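3-deoxy-manno-octulosonate cytidylyltransferase (Escherichia coli, PDB 1H7E) transfers CMP from CTP to the eight-carbon sugar KDO, releasing diphosphate and probably activating the sugar for incorporation into bacterial lipopolysaccharide. Local coordinates at residues S138-V143 with F153-I158; L125-S130 with K171-Y176; I7-G12 with V46-D51. One frame throughout, in Å; residues are numbered along the deposited sequence.

Contacts 1 and 2 are neighbours, with centres about 10 Å apart. Val140 O of contact 1 lies 2.8 Å from His172 N of contact 2, a probable hydrogen bond, and the rings of Phe153 and His172 meet edge-to-face. The hairpin of contact 1 lies against strand 169-179. Contacts 2 and 3 both lie in the seven-stranded mixed sheet, with strand 91-94 between strands 169-179 and 3-8. Their centres are about 22 Å apart and their nearest atoms about 8 Å. Contact 3, which includes the start of the loop that probably binds the nucleotide, is about 27 Å from contact 1, centre to centre. Contact 1 also reaches the second subunit. This is the apo form.

Contact 1: S138-V143 with F153-I158; sequences STVKVV and FSRSPI
Lys141 folds its side chain over the backbone of Arg155 and Ser156. The chain is bent at two successive bonds, with chi2 at 67° placing CD and chi3 at 59° placing CE. Lys141 CE passes 3.4 Å from Ser156 O. Lys141 NZ donates to Arg155 O at 2.8 Å, approaching from above the carbonyl plane. Lys141 NZ also donates to Thr139 O, at 2.7 Å, and to Ala134 O, so three carbonyls hold one buried ammonium group. An alanine here would probably leave these carbonyls without their shared donor and open a gap beside Ser156.

Strands 141-144 and 150-154 form a beta hairpin. Lys141 and Ser154 are an antiparallel hydrogen-bonded pair, joined by a bond in each direction. Val142 and Phe153, the adjoining non-hydrogen-bonded pair, point to the other face. There Val142 CG2 sits over one face of the Phe153 ring in a CH-pi contact, 4.0 Å from the centroid and offset toward the rim.

At the end of strand 150-154, Ser154 OG accepts from Ser156 N in an ST turn. The extended side chain of Arg155 runs back toward Ser138. A water in the plane of its guanidinium accepts from NH1 and donates to Ser138 O. Ser154 OG also bonds Glu198 OE2, while Arg155 NE donates to Glu198 O, NH1 to Pro137 O and NH2 to Ser199 O. Ile158 CG1 packs 3.8 Å from Val143 CG2 and 4.0 Å from Lys141 CB. Ser156 OG and Pro157 O bond their counterparts, Pro157 O and Ser156 OG, of the second subunit.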
ATOM      1  N   SER A 138      17.494   2.114  -1.708  1.00 21.14           N
ATOM      2  CA  SER A 138      17.809   3.164  -0.729  1.00 23.79           C
ATOM      3  C   SER A 138      16.812   4.330  -0.853  1.00 21.41           C
ATOM      4  O   SER A 138      16.783   5.223  -0.010  1.00 21.02           O
ATOM      5  CB  SER A 138      19.254   3.664  -0.901  1.00 24.63           C
ATOM      6  OG  SER A 138      19.474   4.166  -2.214  1.00 32.46           O
ATOM      7  N   THR A 139      16.015   4.318  -1.923  1.00 19.13           N
ATOM      8  CA  THR A 139      14.984   5.328  -2.152  1.00 16.95           C
ATOM      9  C   THR A 139      13.656   4.674  -1.797  1.00 15.73           C
ATOM     10  O   THR A 139      13.377   3.570  -2.250  1.00 17.66           O
ATOM     11  CB  THR A 139      14.978   5.792  -3.616  1.00 19.06           C
ATOM     12  OG1 THR A 139      16.151   6.574  -3.837  1.00 23.99           O
ATOM     13  CG2 THR A 139      13.769   6.660  -3.932  1.00 19.20           C
ATOM     14  N   VAL A 140      12.870   5.339  -0.944  1.00 11.73           N
ATOM     15  CA  VAL A 140      11.585   4.808  -0.507  1.00  9.32           C
ATOM     16  C   VAL A 140      10.491   5.360  -1.415  1.00 10.35           C
ATOM     17  O   VAL A 140      10.411   6.568  -1.629  1.00 11.98           O
ATOM     18  CB  VAL A 140      11.311   5.185   0.998  1.00  8.42           C
ATOM     19  CG1 VAL A 140       9.988   4.600   1.492  1.00  3.30           C
ATOM     20  CG2 VAL A 140      12.466   4.691   1.855  1.00  7.50           C
ATOM     21  N   LYS A 141       9.713   4.456  -2.012  1.00  9.20           N
ATOM     22  CA  LYS A 141       8.615   4.831  -2.892  1.00  9.16           C
ATOM     23  C   LYS A 141       7.312   4.809  -2.101  1.00  9.43           C
ATOM     24  O   LYS A 141       7.181   4.091  -1.097  1.00 12.78           O
ATOM     25  CB  LYS A 141       8.506   3.848  -4.082  1.00  6.85           C
ATOM     26  CG  LYS A 141       9.495   4.105  -5.242  1.00  6.98           C
ATOM     27  CD  LYS A 141      10.955   3.855  -4.898  1.00  6.76           C
ATOM     28  CE  LYS A 141      11.246   2.423  -4.436  1.00  7.20           C
ATOM     29  NZ  LYS A 141      12.725   2.131  -4.409  1.00  9.68           N
ATOM     30  N   VAL A 142       6.363   5.625  -2.535  1.00  7.57           N
ATOM     31  CA  VAL A 142       5.059   5.643  -1.928  1.00  5.34           C
ATOM     32  C   VAL A 142       4.014   5.688  -3.055  1.00  7.42           C
ATOM     33  O   VAL A 142       4.262   6.252  -4.118  1.00  8.76           O
ATOM     34  CB  VAL A 142       4.884   6.855  -0.939  1.00  9.42           C
ATOM     35  CG1 VAL A 142       5.126   8.197  -1.653  1.00 10.51           C
ATOM     36  CG2 VAL A 142       3.492   6.827  -0.295  1.00  6.41           C
ATOM     37  N   VAL A 143       2.878   5.033  -2.833  1.00  7.97           N
ATOM     38  CA  VAL A 143       1.759   5.046  -3.763  1.00  7.73           C
ATOM     39  C   VAL A 143       0.604   5.629  -2.952  1.00  8.36           C
ATOM     40  O   VAL A 143       0.406   5.215  -1.807  1.00  8.65           O
ATOM     41  CB  VAL A 143       1.401   3.623  -4.244  1.00  9.63           C
ATOM     42  CG1 VAL A 143       0.099   3.673  -5.060  1.00 15.08           C
ATOM     43  CG2 VAL A 143       2.526   3.092  -5.117  1.00 12.46           C
ATOM     44  N   PHE A 153       4.348   2.124   1.552  1.00  8.02           N
ATOM     45  CA  PHE A 153       5.692   2.691   1.350  1.00  8.59           C
ATOM     46  C   PHE A 153       6.570   1.446   1.152  1.00  8.76           C
ATOM     47  O   PHE A 153       6.439   0.485   1.906  1.00  7.06           O
ATOM     48  CB  PHE A 153       6.236   3.394   2.613  1.00  8.14           C
ATOM     49  CG  PHE A 153       5.518   4.660   2.989  1.00  6.70           C
ATOM     50  CD1 PHE A 153       4.347   4.616   3.758  1.00  9.26           C
ATOM     51  CD2 PHE A 153       6.022   5.892   2.587  1.00  8.86           C
ATOM     52  CE1 PHE A 153       3.666   5.792   4.128  1.00  8.17           C
ATOM     53  CE2 PHE A 153       5.362   7.085   2.944  1.00  9.26           C
ATOM     54  CZ  PHE A 153       4.180   7.030   3.714  1.00  7.65           C
ATOM     55  N   SER A 154       7.497   1.481   0.203  1.00  8.02           N
ATOM     56  CA  SER A 154       8.349   0.325  -0.020  1.00  7.70           C
ATOM     57  C   SER A 154       9.672   0.661  -0.666  1.00  8.61           C
ATOM     58  O   SER A 154       9.799   1.688  -1.319  1.00 10.33           O
ATOM     59  CB  SER A 154       7.625  -0.688  -0.922  1.00  8.62           C
ATOM     60  OG  SER A 154       8.339  -1.921  -0.981  1.00  9.98           O
ATOM     61  N   ARG A 155      10.658  -0.217  -0.467  1.00  9.27           N
ATOM     62  CA  ARG A 155      11.966  -0.086  -1.101  1.00  9.15           C
ATOM     63  C   ARG A 155      11.832  -0.727  -2.491  1.00  9.70           C
ATOM     64  O   ARG A 155      12.667  -0.495  -3.350  1.00 11.86           O
ATOM     65  CB  ARG A 155      13.053  -0.795  -0.290  1.00 12.93           C
ATOM     66  CG  ARG A 155      13.371  -0.057   1.028  1.00 11.19           C
ATOM     67  CD  ARG A 155      14.453  -0.758   1.835  1.00 16.45           C
ATOM     68  NE  ARG A 155      14.571  -0.138   3.152  1.00 19.18           N
ATOM     69  CZ  ARG A 155      15.112   1.058   3.379  1.00 21.79           C
ATOM     70  NH1 ARG A 155      15.617   1.780   2.385  1.00 16.00           N
ATOM     71  NH2 ARG A 155      15.066   1.574   4.596  1.00 21.74           N
ATOM     72  N   SER A 156      10.783  -1.530  -2.693  1.00  8.67           N
ATOM     73  CA  SER A 156      10.529  -2.139  -4.016  1.00  9.13           C
ATOM     74  C   SER A 156       9.900  -1.095  -4.924  1.00 13.01           C
ATOM     75  O   SER A 156       9.165  -0.215  -4.466  1.00 10.09           O
ATOM     76  CB  SER A 156       9.518  -3.287  -3.965  1.00 11.49           C
ATOM     77  OG  SER A 156      10.028  -4.446  -3.358  1.00 18.47           O
ATOM     78  N   PRO A 157      10.167  -1.185  -6.236  1.00 14.40           N
ATOM     79  CA  PRO A 157       9.551  -0.195  -7.111  1.00 13.31           C
ATOM     80  C   PRO A 157       8.040  -0.449  -7.176  1.00 14.48           C
ATOM     81  O   PRO A 157       7.595  -1.514  -7.609  1.00 14.44           O
ATOM     82  CB  PRO A 157      10.214  -0.465  -8.471  1.00 15.84           C
ATOM     83  CG  PRO A 157      11.509  -1.110  -8.112  1.00 18.46           C
ATOM     84  CD  PRO A 157      11.121  -2.030  -6.977  1.00 14.36           C
ATOM     85  N   ILE A 158       7.257   0.491  -6.653  1.00 11.32           N
ATOM     86  CA  ILE A 158       5.801   0.393  -6.719  1.00 11.01           C
ATOM     87  C   ILE A 158       5.333   1.751  -7.287  1.00  9.56           C
ATOM     88  O   ILE A 158       5.838   2.792  -6.889  1.00 12.90           O
ATOM     89  CB  ILE A 158       5.129   0.098  -5.316  1.00  8.44           C
ATOM     90  CG1 ILE A 158       5.599   1.094  -4.252  1.00  8.93           C
ATOM     91  CG2 ILE A 158       5.408  -1.352  -4.868  1.00  7.17           C
ATOM     92  CD1 ILE A 158       4.782   0.980  -2.952  1.00  9.18           C
TER
HETATM   93  O   HOH W   1      16.510   4.348   3.084  1.00 40.08           O
HETATM   94  O   HOH W   2       5.715   5.518  -6.364  1.00 11.13           O

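Contact 2: L125-S130 with K171-Y176; sequences LCHAIS and KHVGIY
Leu125 O is gripped by two donors from consecutive residues, His172 and Val173. Val173 N reaches Leu125 O at 2.8 Å, from above the carbonyl plane. His172 ND1 lies 3.2 Å from Leu125 O, nearly along the C=O axis, and the oxygen is 26° out of the imidazole plane. The far nitrogen of the ring, His172 NE2, donates to Tyr176 OH at 3.1 Å, close to the ring plane. Both nitrogens are thus engaged, which should fix the rotation of the ring.

Strands 122-129 and 169-179 run antiparallel in the central mixed sheet of this GT-A-like fold. His127 and Lys171 are a hydrogen-bonded pair, each backbone N donating to the other's O. Their side chains lie side by side and point the same way. Lys171 CD passes 3.7 Å from His127 NE2, and a water joins that nitrogen to Lys171 NZ. Val173 CG2 meets the same imidazole from another direction, 3.6 Å from His127 CD2. Ile129 CG2 touches Lys171 CB at 3.6 Å, the side chains crossing at about a right angle. Leu125 CB and Val173 CB are 3.9 Å apart. Helix 104-116 covers this side, with Leu110 touching both Leu125 and Ile175.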
ATOM      1  N   LEU A 125       5.830  14.164   3.230  1.00  8.81           N
ATOM      2  CA  LEU A 125       6.053  14.694   1.885  1.00 11.86           C
ATOM      3  C   LEU A 125       6.579  13.685   0.868  1.00 10.45           C
ATOM      4  O   LEU A 125       7.134  12.652   1.228  1.00 10.48           O
ATOM      5  CB  LEU A 125       7.048  15.866   1.959  1.00 12.55           C
ATOM      6  CG  LEU A 125       6.658  17.081   2.816  1.00 14.36           C
ATOM      7  CD1 LEU A 125       7.832  18.043   2.864  1.00 14.82           C
ATOM      8  CD2 LEU A 125       5.397  17.751   2.268  1.00 13.30           C
ATOM      9  N   CYS A 126       6.420  14.031  -0.411  1.00 11.30           N
ATOM     10  CA  CYS A 126       6.911  13.201  -1.504  1.00 10.23           C
ATOM     11  C   CYS A 126       7.128  14.089  -2.743  1.00 11.64           C
ATOM     12  O   CYS A 126       6.638  15.227  -2.804  1.00 10.98           O
ATOM     13  CB  CYS A 126       5.906  12.080  -1.820  1.00  6.09           C
ATOM     14  SG  CYS A 126       4.375  12.627  -2.535  1.00 13.58           S
ATOM     15  N   HIS A 127       7.945  13.616  -3.680  1.00 12.15           N
ATOM     16  CA  HIS A 127       8.153  14.341  -4.944  1.00 12.42           C
ATOM     17  C   HIS A 127       8.349  13.313  -6.067  1.00 12.55           C
ATOM     18  O   HIS A 127       8.715  12.162  -5.802  1.00 10.78           O
ATOM     19  CB  HIS A 127       9.303  15.368  -4.887  1.00 10.36           C
ATOM     20  CG  HIS A 127      10.678  14.777  -4.770  1.00 14.10           C
ATOM     21  ND1 HIS A 127      11.344  14.211  -5.835  1.00 16.35           N
ATOM     22  CD2 HIS A 127      11.537  14.717  -3.723  1.00 14.31           C
ATOM     23  CE1 HIS A 127      12.548  13.825  -5.449  1.00 17.64           C
ATOM     24  NE2 HIS A 127      12.691  14.121  -4.171  1.00 17.39           N
ATOM     25  N   ALA A 128       8.013  13.701  -7.294  1.00 11.85           N
ATOM     26  CA  ALA A 128       8.140  12.805  -8.449  1.00  9.50           C
ATOM     27  C   ALA A 128       9.579  12.443  -8.782  1.00 12.45           C
ATOM     28  O   ALA A 128      10.491  13.259  -8.617  1.00 14.11           O
ATOM     29  CB  ALA A 128       7.468  13.426  -9.670  1.00 12.67           C
ATOM     30  N   ILE A 129       9.794  11.181  -9.152  1.00 11.16           N
ATOM     31  CA  ILE A 129      11.106  10.704  -9.561  1.00 10.28           C
ATOM     32  C   ILE A 129      10.917   9.832 -10.813  1.00 10.93           C
ATOM     33  O   ILE A 129       9.814   9.382 -11.098  1.00 12.07           O
ATOM     34  CB  ILE A 129      11.856   9.885  -8.464  1.00  8.98           C
ATOM     35  CG1 ILE A 129      10.972   8.764  -7.924  1.00  8.08           C
ATOM     36  CG2 ILE A 129      12.299  10.810  -7.305  1.00 11.89           C
ATOM     37  CD1 ILE A 129      11.711   7.746  -7.111  1.00 11.92           C
ATOM     38  N   SER A 130      11.997   9.644 -11.559  1.00 14.99           N
ATOM     39  CA  SER A 130      11.999   8.824 -12.769  1.00 12.94           C
ATOM     40  C   SER A 130      12.037   7.359 -12.370  1.00 14.95           C
ATOM     41  O   SER A 130      12.398   7.028 -11.231  1.00 14.58           O
ATOM     42  CB  SER A 130      13.258   9.137 -13.573  1.00 15.06           C
ATOM     43  OG  SER A 130      14.433   8.638 -12.931  1.00 13.71           O
ATOM     44  N   LYS A 171       8.912   9.618  -4.671  1.00  8.27           N
ATOM     45  CA  LYS A 171       9.889   9.352  -3.642  1.00  9.56           C
ATOM     46  C   LYS A 171       9.374   9.980  -2.323  1.00 12.30           C
ATOM     47  O   LYS A 171       8.910  11.132  -2.296  1.00 10.60           O
ATOM     48  CB  LYS A 171      11.220   9.994  -3.995  1.00 11.95           C
ATOM     49  CG  LYS A 171      12.234   9.945  -2.864  1.00 16.61           C
ATOM     50  CD  LYS A 171      13.518  10.652  -3.262  1.00 24.22           C
ATOM     51  CE  LYS A 171      14.564  10.496  -2.182  1.00 30.86           C
ATOM     52  NZ  LYS A 171      15.911  10.858  -2.696  1.00 37.12           N
ATOM     53  N   HIS A 172       9.485   9.220  -1.237  1.00 10.72           N
ATOM     54  CA  HIS A 172       9.071   9.690   0.075  1.00 10.92           C
ATOM     55  C   HIS A 172      10.191  10.576   0.651  1.00 12.97           C
ATOM     56  O   HIS A 172      11.370  10.201   0.607  1.00 10.98           O
ATOM     57  CB  HIS A 172       8.814   8.489   0.984  1.00 11.28           C
ATOM     58  CG  HIS A 172       8.558   8.852   2.415  1.00 14.10           C
ATOM     59  ND1 HIS A 172       7.709   9.873   2.790  1.00 15.52           N
ATOM     60  CD2 HIS A 172       9.064   8.344   3.562  1.00 11.82           C
ATOM     61  CE1 HIS A 172       7.705   9.979   4.107  1.00 12.96           C
ATOM     62  NE2 HIS A 172       8.518   9.062   4.599  1.00 16.87           N
ATOM     63  N   VAL A 173       9.812  11.772   1.118  1.00 11.10           N
ATOM     64  CA  VAL A 173      10.737  12.740   1.744  1.00 13.15           C
ATOM     65  C   VAL A 173      10.455  12.623   3.248  1.00 14.45           C
ATOM     66  O   VAL A 173       9.355  12.951   3.695  1.00 14.12           O
ATOM     67  CB  VAL A 173      10.449  14.203   1.258  1.00 16.72           C
ATOM     68  CG1 VAL A 173      11.347  15.201   2.013  1.00 17.25           C
ATOM     69  CG2 VAL A 173      10.700  14.315  -0.252  1.00 15.59           C
ATOM     70  N   GLY A 174      11.461  12.167   3.995  1.00 15.43           N
ATOM     71  CA  GLY A 174      11.359  11.900   5.426  1.00 18.83           C
ATOM     72  C   GLY A 174      11.090  12.966   6.470  1.00 19.12           C
ATOM     73  O   GLY A 174      11.708  12.945   7.535  1.00 19.45           O
ATOM     74  N   ILE A 175      10.162  13.869   6.171  1.00 16.17           N
ATOM     75  CA  ILE A 175       9.739  14.940   7.082  1.00 16.48           C
ATOM     76  C   ILE A 175       8.311  14.595   7.459  1.00 16.05           C
ATOM     77  O   ILE A 175       7.478  14.351   6.577  1.00 14.11           O
ATOM     78  CB  ILE A 175       9.736  16.293   6.385  1.00 17.32           C
ATOM     79  CG1 ILE A 175      11.173  16.671   6.028  1.00 21.05           C
ATOM     80  CG2 ILE A 175       9.134  17.350   7.297  1.00 17.52           C
ATOM     81  CD1 ILE A 175      11.266  17.913   5.212  1.00 23.83           C
ATOM     82  N   TYR A 176       8.025  14.601   8.760  1.00 10.91           N
ATOM     83  CA  TYR A 176       6.698  14.242   9.259  1.00 10.88           C
ATOM     84  C   TYR A 176       6.084  15.276  10.190  1.00 14.00           C
ATOM     85  O   TYR A 176       6.814  15.996  10.870  1.00 15.11           O
ATOM     86  CB  TYR A 176       6.788  12.960  10.085  1.00 11.41           C
ATOM     87  CG  TYR A 176       7.275  11.731   9.364  1.00 11.95           C
ATOM     88  CD1 TYR A 176       8.640  11.458   9.259  1.00 15.53           C
ATOM     89  CD2 TYR A 176       6.370  10.810   8.837  1.00 13.11           C
ATOM     90  CE1 TYR A 176       9.095  10.284   8.647  1.00 16.61           C
ATOM     91  CE2 TYR A 176       6.809   9.632   8.227  1.00 13.43           C
ATOM     92  CZ  TYR A 176       8.163   9.378   8.140  1.00 14.66           C
ATOM     93  OH  TYR A 176       8.596   8.207   7.577  1.00 18.57           O
TER
HETATM   94  O   HOH W   3      15.186  13.736  -3.051  1.00 40.01           O

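Contact 3: I7-G12 with V46-D51; sequences IPARYG and VWVATD
Thr50 OG1 stands anti to its backbone N (chi1 -173°), and from there it donates to Ala9 O at 2.9 Å. Thr50 OG1 also accepts from Asp52 N. Asp51 CB points toward segment 7-12, and with CG between backbone N and carbonyl carbon (chi1 59°) the carboxylate lies beside Arg10.

Strands 3-8 and 45-50 are parallel neighbours, linked by a beta-alpha-beta crossover through helix 29-38. Such units build the Rossmann-like half of GT-A nucleotidyltransferases. Ile7 N donates to Trp47 O at 2.7 Å. Ala49 N donates to Ile7 O, and Ala9 N to Ala49 O. Helix 29-38 packs on the face of Ile7 and Val48. On that side Ala9 CB rests 3.7 Å from Val48 CG1, and Ile7 CD1 meets Val46 CG1 at 4.0 Å.

The regular strand ends at Pro8, though Ala9 is still held by Ala49 O and Thr50 OG1. In related cytidylyltransferases the loop after this first strand binds the nucleotide, and it probably does so here. Arg10, Tyr11 and Gly12 are poorly ordered in this apo structure. Arg10 and Asp51 form a salt bridge with no N-H aimed at the carboxylate, and its geometry is uncertain to the extent that Arg10 is. Asp51 OD2 sits over one face of the guanidinium, near the rim, 3.3 Å from Arg10 NH2. The guanidinium and carboxylate planes are 70° apart. The other oxygen, Asp51 OD1, is 3.5 Å from Arg10 CB and accepts from a water at 2.6 Å, which in turn takes a weak bond from Gly12 N.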
ATOM      1  N   ILE A   7      14.182  18.909  15.696  1.00 15.03           N
ATOM      2  CA  ILE A   7      15.241  18.453  14.816  1.00 14.92           C
ATOM      3  C   ILE A   7      16.126  17.454  15.556  1.00 19.54           C
ATOM      4  O   ILE A   7      16.870  17.834  16.458  1.00 20.23           O
ATOM      5  CB  ILE A   7      16.138  19.630  14.361  1.00 16.55           C
ATOM      6  CG1 ILE A   7      15.308  20.712  13.667  1.00 13.63           C
ATOM      7  CG2 ILE A   7      17.255  19.129  13.426  1.00 15.92           C
ATOM      8  CD1 ILE A   7      16.039  22.038  13.569  1.00 12.56           C
ATOM      9  N   PRO A   8      15.997  16.149  15.247  1.00 23.74           N
ATOM     10  CA  PRO A   8      16.812  15.106  15.891  1.00 25.20           C
ATOM     11  C   PRO A   8      18.235  15.290  15.371  1.00 29.86           C
ATOM     12  O   PRO A   8      18.448  15.364  14.159  1.00 32.05           O
ATOM     13  CB  PRO A   8      16.226  13.806  15.324  1.00 26.64           C
ATOM     14  CG  PRO A   8      14.838  14.162  14.980  1.00 29.09           C
ATOM     15  CD  PRO A   8      14.983  15.538  14.369  1.00 25.01           C
ATOM     16  N   ALA A   9      19.209  15.370  16.265  1.00 33.39           N
ATOM     17  CA  ALA A   9      20.581  15.574  15.831  1.00 38.19           C
ATOM     18  C   ALA A   9      21.560  14.767  16.656  1.00 45.52           C
ATOM     19  O   ALA A   9      22.111  15.267  17.636  1.00 46.39           O
ATOM     20  CB  ALA A   9      20.941  17.060  15.892  1.00 34.85           C
ATOM     21  N   ARG A  10      21.752  13.507  16.278  1.00 55.76           N
ATOM     22  CA  ARG A  10      22.706  12.664  16.981  1.00 67.54           C
ATOM     23  C   ARG A  10      24.092  12.707  16.305  1.00 72.32           C
ATOM     24  O   ARG A  10      24.212  12.640  15.073  1.00 72.11           O
ATOM     25  CB  ARG A  10      22.162  11.239  17.191  1.00 71.28           C
ATOM     26  CG  ARG A  10      21.465  10.586  16.006  1.00 79.24           C
ATOM     27  CD  ARG A  10      20.722   9.319  16.448  1.00 86.37           C
ATOM     28  NE  ARG A  10      21.560   8.422  17.252  1.00 92.71           N
ATOM     29  CZ  ARG A  10      21.112   7.654  18.249  1.00 96.42           C
ATOM     30  NH1 ARG A  10      19.824   7.658  18.579  1.00 98.66           N
ATOM     31  NH2 ARG A  10      21.958   6.897  18.939  1.00 97.80           N
ATOM     32  N   TYR A  11      25.115  12.927  17.134  1.00 78.89           N
ATOM     33  CA  TYR A  11      26.515  13.042  16.712  1.00 85.57           C
ATOM     34  C   TYR A  11      27.030  11.790  16.012  1.00 89.15           C
ATOM     35  O   TYR A  11      27.378  11.824  14.825  1.00 89.04           O
ATOM     36  CB  TYR A  11      27.385  13.353  17.942  1.00 87.61           C
ATOM     37  CG  TYR A  11      28.831  13.719  17.656  1.00 90.37           C
ATOM     38  CD1 TYR A  11      29.250  15.050  17.684  1.00 91.35           C
ATOM     39  CD2 TYR A  11      29.789  12.733  17.399  1.00 91.12           C
ATOM     40  CE1 TYR A  11      30.586  15.392  17.467  1.00 91.40           C
ATOM     41  CE2 TYR A  11      31.126  13.065  17.178  1.00 92.56           C
ATOM     42  CZ  TYR A  11      31.516  14.396  17.215  1.00 92.14           C
ATOM     43  OH  TYR A  11      32.832  14.729  16.998  1.00 92.54           O
ATOM     44  N   GLY A  12      27.067  10.693  16.768  1.00 93.10           N
ATOM     45  CA  GLY A  12      27.544   9.415  16.268  1.00 96.50           C
ATOM     46  C   GLY A  12      26.912   8.919  14.980  1.00 99.06           C
ATOM     47  O   GLY A  12      25.688   8.778  14.867  1.00100.00           O
ATOM     48  N   VAL A  46      11.371  26.099  17.954  1.00 16.54           N
ATOM     49  CA  VAL A  46      12.193  25.162  17.227  1.00 16.62           C
ATOM     50  C   VAL A  46      13.186  24.581  18.223  1.00 19.54           C
ATOM     51  O   VAL A  46      13.884  25.318  18.927  1.00 22.36           O
ATOM     52  CB  VAL A  46      12.939  25.831  16.045  1.00 17.64           C
ATOM     53  CG1 VAL A  46      13.822  24.806  15.339  1.00 19.57           C
ATOM     54  CG2 VAL A  46      11.937  26.413  15.055  1.00 16.41           C
ATOM     55  N   TRP A  47      13.222  23.254  18.291  1.00 16.91           N
ATOM     56  CA  TRP A  47      14.106  22.523  19.204  1.00 15.58           C
ATOM     57  C   TRP A  47      15.000  21.496  18.533  1.00 18.05           C
ATOM     58  O   TRP A  47      14.580  20.831  17.597  1.00 17.53           O
ATOM     59  CB  TRP A  47      13.261  21.736  20.198  1.00 18.19           C
ATOM     60  CG  TRP A  47      12.509  22.567  21.153  1.00 22.02           C
ATOM     61  CD1 TRP A  47      11.290  23.168  20.958  1.00 21.72           C
ATOM     62  CD2 TRP A  47      12.895  22.857  22.496  1.00 22.15           C
ATOM     63  NE1 TRP A  47      10.894  23.806  22.111  1.00 21.73           N
ATOM     64  CE2 TRP A  47      11.862  23.631  23.069  1.00 24.54           C
ATOM     65  CE3 TRP A  47      14.016  22.527  23.274  1.00 24.26           C
ATOM     66  CZ2 TRP A  47      11.916  24.087  24.392  1.00 24.25           C
ATOM     67  CZ3 TRP A  47      14.070  22.977  24.582  1.00 25.41           C
ATOM     68  CH2 TRP A  47      13.023  23.747  25.126  1.00 24.65           C
ATOM     69  N   VAL A  48      16.193  21.298  19.082  1.00 16.17           N
ATOM     70  CA  VAL A  48      17.125  20.284  18.597  1.00 17.18           C
ATOM     71  C   VAL A  48      17.127  19.216  19.694  1.00 21.85           C
ATOM     72  O   VAL A  48      17.347  19.528  20.874  1.00 20.52           O
ATOM     73  CB  VAL A  48      18.560  20.828  18.416  1.00 15.57           C
ATOM     74  CG1 VAL A  48      19.510  19.702  18.070  1.00 18.21           C
ATOM     75  CG2 VAL A  48      18.597  21.889  17.333  1.00 17.21           C
ATOM     76  N   ALA A  49      16.801  17.981  19.320  1.00 17.85           N
ATOM     77  CA  ALA A  49      16.743  16.867  20.260  1.00 20.75           C
ATOM     78  C   ALA A  49      18.018  16.064  20.057  1.00 24.00           C
ATOM     79  O   ALA A  49      18.282  15.568  18.959  1.00 25.14           O
ATOM     80  CB  ALA A  49      15.509  16.007  19.988  1.00 17.75           C
ATOM     81  N   THR A  50      18.832  15.964  21.102  1.00 24.94           N
ATOM     82  CA  THR A  50      20.086  15.252  20.977  1.00 25.36           C
ATOM     83  C   THR A  50      20.385  14.380  22.170  1.00 29.00           C
ATOM     84  O   THR A  50      19.736  14.488  23.211  1.00 29.25           O
ATOM     85  CB  THR A  50      21.250  16.237  20.756  1.00 26.55           C
ATOM     86  OG1 THR A  50      22.450  15.510  20.477  1.00 29.96           O
ATOM     87  CG2 THR A  50      21.475  17.091  21.976  1.00 23.71           C
ATOM     88  N   ASP A  51      21.338  13.472  21.981  1.00 32.84           N
ATOM     89  CA  ASP A  51      21.775  12.560  23.035  1.00 39.92           C
ATOM     90  C   ASP A  51      23.263  12.782  23.352  1.00 42.13           C
ATOM     91  O   ASP A  51      23.840  12.071  24.183  1.00 42.84           O
ATOM     92  CB  ASP A  51      21.514  11.086  22.645  1.00 42.14           C
ATOM     93  CG  ASP A  51      22.223  10.657  21.349  1.00 45.36           C
ATOM     94  OD1 ASP A  51      22.821  11.504  20.653  1.00 46.89           O
ATOM     95  OD2 ASP A  51      22.170   9.447  21.023  1.00 49.53           O
TER
HETATM   96  O   HOH W   4      24.739  10.594  19.170  1.00 38.09           O